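Local structure of ATP phosphoribosyltransferase (Thermotoga maritima, 1O63) at residues L3-P8 / V58-F63; Y19-T23 / V198-D202; P51-V55 / E73-I77; N85-L91 / D165-R171. The protein probably catalyses the condensation of ATP with 5-phosphoribose 1-diphosphate, the first step of histidine biosynthesis, as the short HisG subunit that works with HisZ. All blocks are in the same frame, centred on the assembly; numbering follows the deposited sequence.

Interaction 1 of 4, residues L3-P8 / V58-F63; sequences LKLAIP and VADIGF
With CG turned beside its own backbone N (chi1 -64°), Asp60 brings its carboxylate to the start of the neighbouring strand, where OD2 accepts the Lys4 N-H at 3.0 Å on its anti side, 22° out of the carboxylate plane. Phe63 has CG similarly placed (chi1 -52°), and the CD1-CE1 edge of its ring lies alongside Ile7, with Phe63 CD1 3.9 Å from Ile7 CD1; Leu5 CD2 reaches the same edge close to the ring plane. The backbones form a parallel ladder. Lys4 O takes two donors, Asp60 N at 2.8 Å and Ile61 N at 3.2 Å, while Ala6 grips both sides of Gly62: its N bonds to Ile61 O (2.8 Å) and its O receives Phe63 N (3.3 Å). The ladder ends at Pro8, whose CD packs 3.3 Å from Phe63 O, a buried carbonyl oxygen with no hydrogen-bond partner in the model. At the other end a water links Lys4 NZ to Val58 O. Asp60 is held further by Ser180 through OD1 and by a salt bridge to Lys184 through OD2. The pair belongs to the central sheet of an alpha/beta domain: strand 4-8 lies between strands 40-45 and 61-65, helix 13-23 packs on Leu5, Ile7 and Phe63, and helix 185-204 on Leu3, Ile61 and Phe63.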
loop_
_atom_site.group_PDB
_atom_site.type_symbol
_atom_site.label_atom_id
_atom_site.label_comp_id
_atom_site.label_asym_id
_atom_site.label_seq_id
_atom_site.Cartn_x
_atom_site.Cartn_y
_atom_site.Cartn_z
ATOM N N LEU A 3 -11.628 -22.294 14.134
ATOM C CA LEU A 3 -10.807 -21.086 14.326
ATOM C C LEU A 3 -10.598 -20.333 13.021
ATOM O O LEU A 3 -10.418 -20.934 11.965
ATOM C CB LEU A 3 -9.468 -21.455 14.943
ATOM C CG LEU A 3 -9.527 -21.973 16.401
ATOM C CD1 LEU A 3 -8.143 -22.314 16.870
ATOM C CD2 LEU A 3 -10.175 -20.903 17.301
ATOM N N LYS A 4 -10.636 -19.009 13.081
ATOM C CA LYS A 4 -10.399 -18.209 11.868
ATOM C C LYS A 4 -9.060 -17.487 12.024
ATOM O O LYS A 4 -8.908 -16.778 13.022
ATOM C CB LYS A 4 -11.516 -17.164 11.706
ATOM C CG LYS A 4 -12.760 -17.759 11.015
ATOM C CD LYS A 4 -14.002 -17.379 11.819
ATOM C CE LYS A 4 -15.236 -18.083 11.268
ATOM N NZ LYS A 4 -15.908 -17.273 10.206
ATOM N N LEU A 5 -8.147 -17.710 11.087
ATOM C CA LEU A 5 -6.822 -17.076 11.171
ATOM C C LEU A 5 -6.647 -16.002 10.093
ATOM O O LEU A 5 -7.097 -16.197 8.950
ATOM C CB LEU A 5 -5.732 -18.140 11.029
ATOM C CG LEU A 5 -5.239 -18.831 12.296
ATOM C CD1 LEU A 5 -6.366 -19.375 13.139
ATOM C CD2 LEU A 5 -4.250 -19.947 11.950
ATOM N N ALA A 6 -6.018 -14.876 10.473
ATOM C CA ALA A 6 -5.749 -13.806 9.492
ATOM C C ALA A 6 -4.235 -13.901 9.184
ATOM O O ALA A 6 -3.440 -13.667 10.079
ATOM C CB ALA A 6 -6.065 -12.447 10.107
ATOM N N ILE A 7 -3.898 -14.342 8.002
ATOM C CA ILE A 7 -2.538 -14.622 7.570
ATOM C C ILE A 7 -2.017 -13.529 6.627
ATOM O O ILE A 7 -2.714 -13.096 5.697
ATOM C CB ILE A 7 -2.478 -15.979 6.857
ATOM C CG1 ILE A 7 -3.230 -17.090 7.588
ATOM C CG2 ILE A 7 -1.040 -16.390 6.561
ATOM C CD1 ILE A 7 -2.946 -17.280 9.052
ATOM N N PRO A 8 -0.864 -13.000 6.931
ATOM C CA PRO A 8 -0.237 -11.921 6.181
ATOM C C PRO A 8 0.387 -12.371 4.875
ATOM O O PRO A 8 1.299 -13.213 4.868
ATOM C CB PRO A 8 0.864 -11.443 7.145
ATOM C CG PRO A 8 1.283 -12.724 7.825
ATOM C CD PRO A 8 -0.003 -13.479 8.064
ATOM N N VAL A 58 -13.685 -10.588 13.002
ATOM C CA VAL A 58 -14.000 -11.626 12.004
ATOM C C VAL A 58 -12.985 -12.755 12.020
ATOM O O VAL A 58 -13.197 -13.845 11.442
ATOM C CB VAL A 58 -14.168 -11.031 10.600
ATOM C CG1 VAL A 58 -15.338 -10.015 10.599
ATOM C CG2 VAL A 58 -12.904 -10.344 10.133
ATOM N N ALA A 59 -11.863 -12.537 12.677
ATOM C CA ALA A 59 -10.808 -13.518 12.828
ATOM C C ALA A 59 -10.492 -13.699 14.329
ATOM O O ALA A 59 -10.646 -12.755 15.099
ATOM C CB ALA A 59 -9.546 -13.034 12.111
ATOM N N ASP A 60 -10.027 -14.867 14.704
ATOM C CA ASP A 60 -9.650 -15.175 16.072
ATOM C C ASP A 60 -8.159 -14.926 16.317
ATOM O O ASP A 60 -7.777 -14.422 17.368
ATOM C CB ASP A 60 -9.937 -16.679 16.352
ATOM C CG ASP A 60 -11.451 -16.944 16.250
ATOM O OD1 ASP A 60 -12.191 -16.218 16.926
ATOM O OD2 ASP A 60 -11.833 -17.880 15.540
ATOM N N ILE A 61 -7.300 -15.435 15.435
ATOM C CA ILE A 61 -5.845 -15.311 15.615
ATOM C C ILE A 61 -5.233 -14.739 14.331
ATOM O O ILE A 61 -5.707 -15.066 13.245
ATOM C CB ILE A 61 -5.214 -16.660 15.946
ATOM C CG1 ILE A 61 -5.767 -17.191 17.300
ATOM C CG2 ILE A 61 -3.680 -16.576 16.080
ATOM C CD1 ILE A 61 -5.624 -18.704 17.412
ATOM N N GLY A 62 -4.173 -13.940 14.465
ATOM C CA GLY A 62 -3.492 -13.422 13.283
ATOM C C GLY A 62 -1.988 -13.313 13.529
ATOM O O GLY A 62 -1.472 -13.699 14.586
ATOM N N PHE A 63 -1.271 -13.020 12.444
ATOM C CA PHE A 63 0.165 -12.870 12.425
ATOM C C PHE A 63 0.542 -11.623 11.586
ATOM O O PHE A 63 -0.092 -11.378 10.567
ATOM C CB PHE A 63 0.875 -14.082 11.814
ATOM C CG PHE A 63 0.458 -15.393 12.418
ATOM C CD1 PHE A 63 -0.694 -16.033 11.981
ATOM C CD2 PHE A 63 1.177 -15.961 13.455
ATOM C CE1 PHE A 63 -1.128 -17.213 12.528
ATOM C CE2 PHE A 63 0.740 -17.141 14.043
ATOM C CZ PHE A 63 -0.393 -17.770 13.575
HETATM O O HOH W 1 -15.458 -14.549 10.263
#

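Interaction 2 of 4, residues Y19-T23 / V198-D202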
loop_
_atom_site.group_PDB
_atom_site.type_symbol
_atom_site.label_atom_id
_atom_site.label_comp_id
_atom_site.label_asym_id
_atom_site.label_seq_id
_atom_site.Cartn_x
_atom_site.Cartn_y
_atom_site.Cartn_z
ATOM N N TYR A 19 4.352 -22.958 9.632
ATOM C CA TYR A 19 4.050 -23.267 11.033
ATOM C C TYR A 19 2.735 -24.058 11.130
ATOM O O TYR A 19 2.662 -25.057 11.857
ATOM C CB TYR A 19 3.935 -22.072 11.947
ATOM C CG TYR A 19 5.094 -21.124 12.073
ATOM C CD1 TYR A 19 6.402 -21.553 12.192
ATOM C CD2 TYR A 19 4.859 -19.744 12.097
ATOM C CE1 TYR A 19 7.457 -20.657 12.293
ATOM C CE2 TYR A 19 5.907 -18.854 12.212
ATOM C CZ TYR A 19 7.193 -19.301 12.315
ATOM O OH TYR A 19 8.213 -18.375 12.427
ATOM N N LEU A 20 1.693 -23.556 10.487
ATOM C CA LEU A 20 0.391 -24.232 10.545
ATOM C C LEU A 20 0.489 -25.637 9.965
ATOM O O LEU A 20 -0.183 -26.557 10.441
ATOM C CB LEU A 20 -0.625 -23.432 9.706
ATOM C CG LEU A 20 -0.823 -21.966 10.107
ATOM C CD1 LEU A 20 -1.989 -21.379 9.306
ATOM C CD2 LEU A 20 -1.098 -21.861 11.605
ATOM N N LYS A 21 1.217 -25.768 8.861
ATOM C CA LYS A 21 1.447 -27.083 8.249
ATOM C C LYS A 21 2.050 -28.031 9.270
ATOM O O LYS A 21 1.483 -29.101 9.526
ATOM C CB LYS A 21 2.324 -26.949 7.000
ATOM C CG LYS A 21 2.520 -28.258 6.240
ATOM C CD LYS A 21 3.685 -28.179 5.256
ATOM C CE LYS A 21 3.879 -29.522 4.552
ATOM N NZ LYS A 21 5.116 -29.547 3.719
ATOM N N LYS A 22 3.030 -27.579 10.069
ATOM C CA LYS A 22 3.607 -28.462 11.082
ATOM C C LYS A 22 2.759 -28.661 12.319
ATOM O O LYS A 22 3.054 -29.589 13.097
ATOM C CB LYS A 22 5.011 -28.018 11.498
ATOM C CG LYS A 22 5.936 -27.830 10.276
ATOM C CD LYS A 22 7.277 -27.331 10.769
ATOM C CE LYS A 22 8.340 -27.313 9.694
ATOM N NZ LYS A 22 9.585 -26.659 10.236
ATOM N N THR A 23 1.740 -27.842 12.579
ATOM C CA THR A 23 0.855 -28.075 13.699
ATOM C C THR A 23 -0.201 -29.134 13.370
ATOM O O THR A 23 -0.814 -29.687 14.286
ATOM C CB THR A 23 0.131 -26.821 14.222
ATOM O OG1 THR A 23 -0.904 -26.464 13.297
ATOM C CG2 THR A 23 1.109 -25.670 14.393
ATOM N N VAL A 198 5.616 -26.023 18.009
ATOM C CA VAL A 198 6.080 -26.115 16.616
ATOM C C VAL A 198 6.982 -24.936 16.284
ATOM O O VAL A 198 8.115 -25.067 15.805
ATOM C CB VAL A 198 4.850 -26.144 15.687
ATOM C CG1 VAL A 198 5.198 -25.864 14.242
ATOM C CG2 VAL A 198 4.114 -27.477 15.833
ATOM N N ILE A 199 6.484 -23.734 16.588
ATOM C CA ILE A 199 7.224 -22.512 16.252
ATOM C C ILE A 199 8.567 -22.436 16.927
ATOM O O ILE A 199 9.585 -22.017 16.354
ATOM C CB ILE A 199 6.365 -21.273 16.565
ATOM C CG1 ILE A 199 5.263 -21.170 15.493
ATOM C CG2 ILE A 199 7.223 -20.024 16.613
ATOM C CD1 ILE A 199 4.238 -20.079 15.781
ATOM N N GLU A 200 8.621 -22.802 18.201
ATOM C CA GLU A 200 9.882 -22.807 18.943
ATOM C C GLU A 200 10.906 -23.704 18.264
ATOM O O GLU A 200 12.050 -23.303 18.021
ATOM C CB GLU A 200 9.601 -23.313 20.371
ATOM C CG GLU A 200 10.605 -22.782 21.378
ATOM C CD GLU A 200 9.924 -22.259 22.637
ATOM O OE1 GLU A 200 9.469 -23.095 23.443
ATOM O OE2 GLU A 200 9.822 -21.029 22.790
ATOM N N HIS A 201 10.483 -24.939 17.954
ATOM C CA HIS A 201 11.394 -25.881 17.317
ATOM C C HIS A 201 11.866 -25.358 15.965
ATOM O O HIS A 201 13.059 -25.387 15.667
ATOM C CB HIS A 201 10.760 -27.269 17.161
ATOM C CG HIS A 201 11.750 -28.274 16.642
ATOM N ND1 HIS A 201 12.784 -28.760 17.431
ATOM C CD2 HIS A 201 11.900 -28.834 15.427
ATOM C CE1 HIS A 201 13.511 -29.602 16.713
ATOM N NE2 HIS A 201 13.002 -29.661 15.497
ATOM N N ASP A 202 10.949 -24.785 15.180
ATOM C CA ASP A 202 11.299 -24.289 13.862
ATOM C C ASP A 202 12.282 -23.124 13.912
ATOM O O ASP A 202 13.237 -23.099 13.136
ATOM C CB ASP A 202 10.060 -23.845 13.069
ATOM C CG ASP A 202 10.428 -23.357 11.677
ATOM O OD1 ASP A 202 10.623 -24.222 10.788
ATOM O OD2 ASP A 202 10.562 -22.134 11.468
HETATM O O HOH W 2 10.834 -19.599 12.483
#
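Ile199 lays its CG1 over one face of the Tyr19 ring, 3.5 Å from the centroid, a CH-pi contact between helix 13-23 and the C-terminal helix 185-204, whose short segments here cross at 119°. CD1 of the same isoleucine continues over the CG-CD2 side of the ring. Leu195 and, from strand 81-94, Ile82 also pack on Tyr19.

Aliphatic packing is the work of Val198. Its CG1 presses on Lys22 CB at 3.5 Å, tighter than usual for two carbons, and also approaches the carbonyl oxygen of Tyr19. The other branch, CG2, meets Thr23 CG2 at 3.8 Å. That methyl is steadied by the threonine hydroxyl, because Thr23 OG1 gives its hydrogen to Leu20 O one turn back in the helix (2.9 Å).

Polar contacts gather on Asp202. With CG anti to the backbone N (chi1 -179°), it places its carboxylate beside Lys22 and Tyr19. Lys22, extended beyond CG, closes a salt bridge from NZ to Asp202 OD1 at 2.7 Å, on the anti side of that oxygen. A water in the plane of the tyrosine ring donates to Asp202 OD2 at 2.7 Å and bonds Tyr19 OH at 2.9 Å. The carboxylate stands 81° from the ring plane, its OD2 beside the ring edge at CE1.

Served at both oxygens, by an ammonium and by a water, the carboxylate is probably favoured in its charged form. The contact thus pairs a buried apolar side, Tyr19 with Ile199, with a charged pair at a more accessible margin, where solvent probably screens it.

Interaction 3 of 4, residues P51-V55 / E73-I77; sequences PTYLV and ETSLI
Leu76 pushes its forked end against helix 50-55, overlapping three residues on one side of it. CD1 lies 3.8 Å from Pro51 CB and also near Leu54 CD1, while CD2 sits 3.7 Å from Leu54 CB and 4.1 Å from Val55 CG2. The leucine's CG stands beside its backbone N (chi1 -46°), and this setting, with chi2 at 163°, lays both methyls on the helix. Thr74 adds a second, smaller touch: its CG2 meets Pro51 CB at 3.6 Å, while its OG1 accepts a weak hydrogen bond from Leu76 N, two residues on. The helix belongs to the beta-alpha-beta crossover that carries the chain from strand 40-45 to the parallel strand 61-65, and the 73-77 loop, which leads from helix 66-71 toward strand 81-94, lies along its flank without any hydrogen bond between the two. An alanine in place of Leu76 would lack both methyls, and is likely to open a gap against Pro51, Leu54 and Val55. Val175 of strand 161-176 touches both Leu54 and Leu76, and Pro178 packs on Leu76 as well. On another side of the helix, Thr52 and Tyr53 meet Ile128 and Leu142 of the second subunit.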
loop_
_atom_site.group_PDB
_atom_site.type_symbol
_atom_site.label_atom_id
_atom_site.label_comp_id
_atom_site.label_asym_id
_atom_site.label_seq_id
_atom_site.Cartn_x
_atom_site.Cartn_y
_atom_site.Cartn_z
ATOM N N PRO A 51 -4.546 -6.759 11.694
ATOM C CA PRO A 51 -5.130 -6.259 12.917
ATOM C C PRO A 51 -6.554 -5.766 12.693
ATOM O O PRO A 51 -7.391 -5.902 13.599
ATOM C CB PRO A 51 -4.207 -5.152 13.393
ATOM C CG PRO A 51 -3.207 -4.936 12.326
ATOM C CD PRO A 51 -3.252 -6.111 11.393
ATOM N N THR A 52 -6.839 -5.261 11.495
ATOM C CA THR A 52 -8.205 -4.844 11.147
ATOM C C THR A 52 -9.164 -6.014 11.187
ATOM O O THR A 52 -10.278 -5.929 11.745
ATOM C CB THR A 52 -8.191 -4.236 9.731
ATOM O OG1 THR A 52 -7.281 -3.108 9.723
ATOM C CG2 THR A 52 -9.566 -3.797 9.291
ATOM N N TYR A 53 -8.796 -7.167 10.624
ATOM C CA TYR A 53 -9.656 -8.344 10.673
ATOM C C TYR A 53 -9.904 -8.802 12.102
ATOM O O TYR A 53 -11.007 -9.295 12.427
ATOM C CB TYR A 53 -9.040 -9.522 9.860
ATOM C CG TYR A 53 -9.455 -9.404 8.394
ATOM C CD1 TYR A 53 -9.031 -8.333 7.612
ATOM C CD2 TYR A 53 -10.308 -10.327 7.834
ATOM C CE1 TYR A 53 -9.434 -8.217 6.294
ATOM C CE2 TYR A 53 -10.726 -10.225 6.535
ATOM C CZ TYR A 53 -10.291 -9.156 5.767
ATOM O OH TYR A 53 -10.741 -9.086 4.466
ATOM N N LEU A 54 -8.883 -8.733 12.955
ATOM C CA LEU A 54 -9.029 -9.133 14.344
ATOM C C LEU A 54 -9.842 -8.137 15.168
ATOM O O LEU A 54 -10.781 -8.506 15.890
ATOM C CB LEU A 54 -7.634 -9.275 14.990
ATOM C CG LEU A 54 -6.828 -10.468 14.417
ATOM C CD1 LEU A 54 -5.330 -10.253 14.625
ATOM C CD2 LEU A 54 -7.283 -11.734 15.129
ATOM N N VAL A 55 -9.502 -6.845 15.041
ATOM C CA VAL A 55 -10.204 -5.825 15.835
ATOM C C VAL A 55 -11.689 -5.835 15.556
ATOM O O VAL A 55 -12.525 -5.675 16.467
ATOM C CB VAL A 55 -9.614 -4.430 15.608
ATOM C CG1 VAL A 55 -10.412 -3.369 16.364
ATOM C CG2 VAL A 55 -8.149 -4.370 16.039
ATOM N N GLU A 73 -1.201 1.059 16.343
ATOM C CA GLU A 73 -1.418 0.467 17.670
ATOM C C GLU A 73 -2.773 -0.186 17.829
ATOM O O GLU A 73 -3.809 0.325 17.414
ATOM C CB GLU A 73 -1.191 1.539 18.747
ATOM C CG GLU A 73 -0.442 0.990 19.955
ATOM C CD GLU A 73 0.991 0.611 19.634
ATOM O OE1 GLU A 73 1.706 0.131 20.551
ATOM O OE2 GLU A 73 1.428 0.804 18.475
ATOM N N THR A 74 -2.791 -1.391 18.399
ATOM C CA THR A 74 -4.024 -2.124 18.649
ATOM C C THR A 74 -4.065 -2.573 20.118
ATOM O O THR A 74 -3.051 -2.530 20.816
ATOM C CB THR A 74 -4.112 -3.413 17.802
ATOM O OG1 THR A 74 -3.077 -4.300 18.229
ATOM C CG2 THR A 74 -3.936 -3.143 16.313
ATOM N N SER A 75 -5.196 -3.144 20.513
ATOM C CA SER A 75 -5.316 -3.694 21.860
ATOM C C SER A 75 -5.129 -5.208 21.863
ATOM O O SER A 75 -5.241 -5.848 22.920
ATOM C CB SER A 75 -6.708 -3.354 22.439
ATOM O OG SER A 75 -7.689 -3.722 21.460
ATOM N N LEU A 76 -4.815 -5.805 20.735
ATOM C CA LEU A 76 -4.658 -7.235 20.603
ATOM C C LEU A 76 -3.622 -7.852 21.529
ATOM O O LEU A 76 -2.558 -7.317 21.848
ATOM C CB LEU A 76 -4.360 -7.607 19.136
ATOM C CG LEU A 76 -5.256 -6.919 18.103
ATOM C CD1 LEU A 76 -4.636 -7.005 16.714
ATOM C CD2 LEU A 76 -6.651 -7.562 18.136
ATOM N N ILE A 77 -3.901 -9.100 21.903
ATOM C CA ILE A 77 -3.066 -9.891 22.787
ATOM C C ILE A 77 -2.003 -10.676 22.045
ATOM O O ILE A 77 -2.304 -11.360 21.065
ATOM C CB ILE A 77 -3.999 -10.909 23.515
ATOM C CG1 ILE A 77 -4.941 -10.119 24.455
ATOM C CG2 ILE A 77 -3.251 -11.972 24.275
ATOM C CD1 ILE A 77 -6.162 -10.974 24.807
#

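Interaction 4 of 4, residues N85-L91 / D165-R171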
loop_
_atom_site.group_PDB
_atom_site.type_symbol
_atom_site.label_atom_id
_atom_site.label_comp_id
_atom_site.label_asym_id
_atom_site.label_seq_id
_atom_site.Cartn_x
_atom_site.Cartn_y
_atom_site.Cartn_z
ATOM N N ASN A 85 14.549 -13.234 13.462
ATOM C CA ASN A 85 14.685 -11.853 12.989
ATOM C C ASN A 85 14.491 -11.864 11.474
ATOM O O ASN A 85 15.249 -12.552 10.767
ATOM C CB ASN A 85 16.079 -11.308 13.309
ATOM C CG ASN A 85 16.347 -11.149 14.782
ATOM O OD1 ASN A 85 15.442 -10.948 15.591
ATOM N ND2 ASN A 85 17.623 -11.233 15.162
ATOM N N ILE A 86 13.486 -11.160 10.961
ATOM C CA ILE A 86 13.285 -11.142 9.514
ATOM C C ILE A 86 14.067 -10.001 8.846
ATOM O O ILE A 86 14.599 -10.130 7.755
ATOM C CB ILE A 86 11.795 -10.856 9.175
ATOM C CG1 ILE A 86 10.866 -11.686 10.012
ATOM C CG2 ILE A 86 11.564 -11.008 7.675
ATOM C CD1 ILE A 86 11.003 -13.185 9.898
ATOM N N SER A 87 13.869 -8.807 9.420
ATOM C CA SER A 87 14.488 -7.602 8.834
ATOM C C SER A 87 14.669 -6.533 9.894
ATOM O O SER A 87 14.528 -6.814 11.089
ATOM C CB SER A 87 13.569 -7.107 7.709
ATOM O OG SER A 87 12.236 -7.013 8.175
ATOM N N ARG A 88 15.060 -5.335 9.474
ATOM C CA ARG A 88 15.304 -4.228 10.399
ATOM C C ARG A 88 14.635 -2.940 9.865
ATOM O O ARG A 88 14.761 -2.641 8.695
ATOM C CB ARG A 88 16.791 -3.927 10.536
ATOM C CG ARG A 88 17.674 -4.977 11.188
ATOM C CD ARG A 88 19.155 -4.637 10.942
ATOM N NE ARG A 88 19.582 -5.023 9.614
ATOM C CZ ARG A 88 20.635 -4.596 8.938
ATOM N NH1 ARG A 88 21.457 -3.687 9.436
ATOM N NH2 ARG A 88 20.878 -5.083 7.717
HETATM N N MSE A 89 14.153 -2.138 10.785
HETATM C CA MSE A 89 13.641 -0.789 10.441
HETATM C C MSE A 89 14.817 0.157 10.716
HETATM O O MSE A 89 15.394 0.117 11.817
HETATM C CB MSE A 89 12.427 -0.459 11.255
HETATM C CG MSE A 89 11.778 0.901 10.996
HETATM SE SE MSE A 89 10.844 0.927 9.314
HETATM C CE MSE A 89 9.254 -0.049 9.808
ATOM N N VAL A 90 15.252 0.906 9.703
ATOM C CA VAL A 90 16.412 1.777 9.893
ATOM C C VAL A 90 16.150 3.203 9.442
ATOM O O VAL A 90 15.217 3.462 8.697
ATOM C CB VAL A 90 17.645 1.254 9.113
ATOM C CG1 VAL A 90 18.035 -0.126 9.621
ATOM C CG2 VAL A 90 17.395 1.206 7.598
ATOM N N LEU A 91 16.988 4.104 9.922
ATOM C CA LEU A 91 17.075 5.466 9.435
ATOM C C LEU A 91 18.256 5.440 8.438
ATOM O O LEU A 91 19.266 4.796 8.779
ATOM C CB LEU A 91 17.411 6.463 10.559
ATOM C CG LEU A 91 17.625 7.914 10.059
ATOM C CD1 LEU A 91 16.287 8.490 9.643
ATOM C CD2 LEU A 91 18.251 8.758 11.173
ATOM N N ASP A 165 21.046 4.612 11.564
ATOM C CA ASP A 165 20.593 4.160 12.871
ATOM C C ASP A 165 19.642 2.958 12.700
ATOM O O ASP A 165 18.834 2.906 11.773
ATOM C CB ASP A 165 19.877 5.273 13.622
ATOM C CG ASP A 165 19.799 5.122 15.125
ATOM O OD1 ASP A 165 20.502 4.262 15.702
ATOM O OD2 ASP A 165 19.039 5.899 15.778
ATOM N N GLU A 166 19.721 2.059 13.674
ATOM C CA GLU A 166 18.834 0.882 13.682
ATOM C C GLU A 166 17.652 1.216 14.581
ATOM O O GLU A 166 17.861 1.566 15.748
ATOM C CB GLU A 166 19.616 -0.308 14.233
ATOM C CG GLU A 166 20.917 -0.614 13.508
ATOM C CD GLU A 166 20.716 -1.578 12.345
ATOM O OE1 GLU A 166 21.625 -1.733 11.510
ATOM O OE2 GLU A 166 19.620 -2.180 12.275
ATOM N N ILE A 167 16.426 1.239 14.064
ATOM C CA ILE A 167 15.315 1.683 14.950
ATOM C C ILE A 167 14.722 0.508 15.702
ATOM O O ILE A 167 14.301 0.624 16.842
ATOM C CB ILE A 167 14.253 2.444 14.154
ATOM C CG1 ILE A 167 14.898 3.649 13.442
ATOM C CG2 ILE A 167 13.135 2.898 15.091
ATOM C CD1 ILE A 167 13.991 4.383 12.492
ATOM N N PHE A 168 14.522 -0.623 15.017
ATOM C CA PHE A 168 14.045 -1.818 15.683
ATOM C C PHE A 168 14.190 -3.000 14.741
ATOM O O PHE A 168 14.168 -2.859 13.494
ATOM C CB PHE A 168 12.648 -1.778 16.266
ATOM C CG PHE A 168 11.536 -1.425 15.343
ATOM C CD1 PHE A 168 10.992 -2.374 14.487
ATOM C CD2 PHE A 168 11.008 -0.142 15.325
ATOM C CE1 PHE A 168 9.954 -2.041 13.637
ATOM C CE2 PHE A 168 9.987 0.205 14.462
ATOM C CZ PHE A 168 9.451 -0.756 13.611
ATOM N N VAL A 169 14.328 -4.149 15.386
ATOM C CA VAL A 169 14.429 -5.398 14.626
ATOM C C VAL A 169 13.001 -5.878 14.355
ATOM O O VAL A 169 12.145 -5.633 15.194
ATOM C CB VAL A 169 15.191 -6.452 15.450
ATOM C CG1 VAL A 169 14.976 -7.843 14.875
ATOM C CG2 VAL A 169 16.671 -6.073 15.483
ATOM N N ILE A 170 12.751 -6.406 13.175
ATOM C CA ILE A 170 11.414 -6.821 12.777
ATOM C C ILE A 170 11.296 -8.344 12.779
ATOM O O ILE A 170 12.095 -9.056 12.170
ATOM C CB ILE A 170 11.028 -6.297 11.396
ATOM C CG1 ILE A 170 10.847 -4.752 11.446
ATOM C CG2 ILE A 170 9.736 -6.930 10.885
ATOM C CD1 ILE A 170 11.034 -4.169 10.048
ATOM N N ARG A 171 10.256 -8.813 13.455
ATOM C CA ARG A 171 9.995 -10.244 13.551
ATOM C C ARG A 171 8.498 -10.478 13.251
ATOM O O ARG A 171 7.720 -9.555 13.160
ATOM C CB ARG A 171 10.180 -10.686 15.026
ATOM C CG ARG A 171 11.458 -10.243 15.680
ATOM C CD ARG A 171 11.667 -10.894 17.042
ATOM N NE ARG A 171 13.097 -10.867 17.401
ATOM C CZ ARG A 171 13.678 -9.772 17.887
ATOM N NH1 ARG A 171 12.976 -8.661 18.039
ATOM N NH2 ARG A 171 14.965 -9.825 18.179
#
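Met89, modelled as selenomethionine, lies alongside Phe168 with its CB centred over one ring face, 3.8 Å from the centroid, a CH-pi contact. CG and CE both stay near the ring's CZ, the chain bending at chi2 (73°) and again at chi3 (77°). The backbones are bonded beside this contact: Met89 N reaches Phe168 O at 2.8 Å in an almost straight line, and Met89 O takes Ile167 N at 2.7 Å with Phe168 N as a weak second donor, a classic beta bulge.

Ile170, on the same sheet face, sets CD1 4.1 Å from Met89 CB and CB 3.5 Å from Ser87 OG. Its carbonyl oxygen accepts from Ile86 N and Ser87 N, which makes a second classic bulge, and its N returns a bond to Ser87 O (2.8 Å).

On the opposite face Glu166 meets Arg88. Glu166 OE1 offers its syn lone pair to Arg88 NH1 at 2.9 Å, and the guanidinium and carboxylate are nearly coplanar, 13° apart. Arg88 NH2 has a weak bond to Glu151 O. A leucine in place of Arg88 would remove the guanidinium, probably leaving the Glu166 carboxylate without its mate and free to turn.

Such long antiparallel strands, here 81-94 and 161-176, join the two alpha/beta domains in the type II periplasmic-binding-protein fold, to whose clan this family belongs.

How the interactions relate
Interactions 1, 2 and 3 build up one end of the chain, while interaction 4 lies across its centre from 1 and 3, about 25 Å from interaction 1 between centres. Leu5 CD2 meets Leu20 CD2 at 3.7 Å, fastening helix 13-23 of interaction 2 to the strand pair of interaction 1. Leu54 CD2 packs 3.5 Å from Ala59 O, bringing interaction 3 onto the same pair, with centres about 10 Å apart. Interactions 1 and 4 share a sheet, where strands 61-65 and 161-176 are neighbours, yet their nearest atoms stay about 8 Å apart. No substrate is present; in relatives the active site lies between the two domains, which the strands of interaction 4 join.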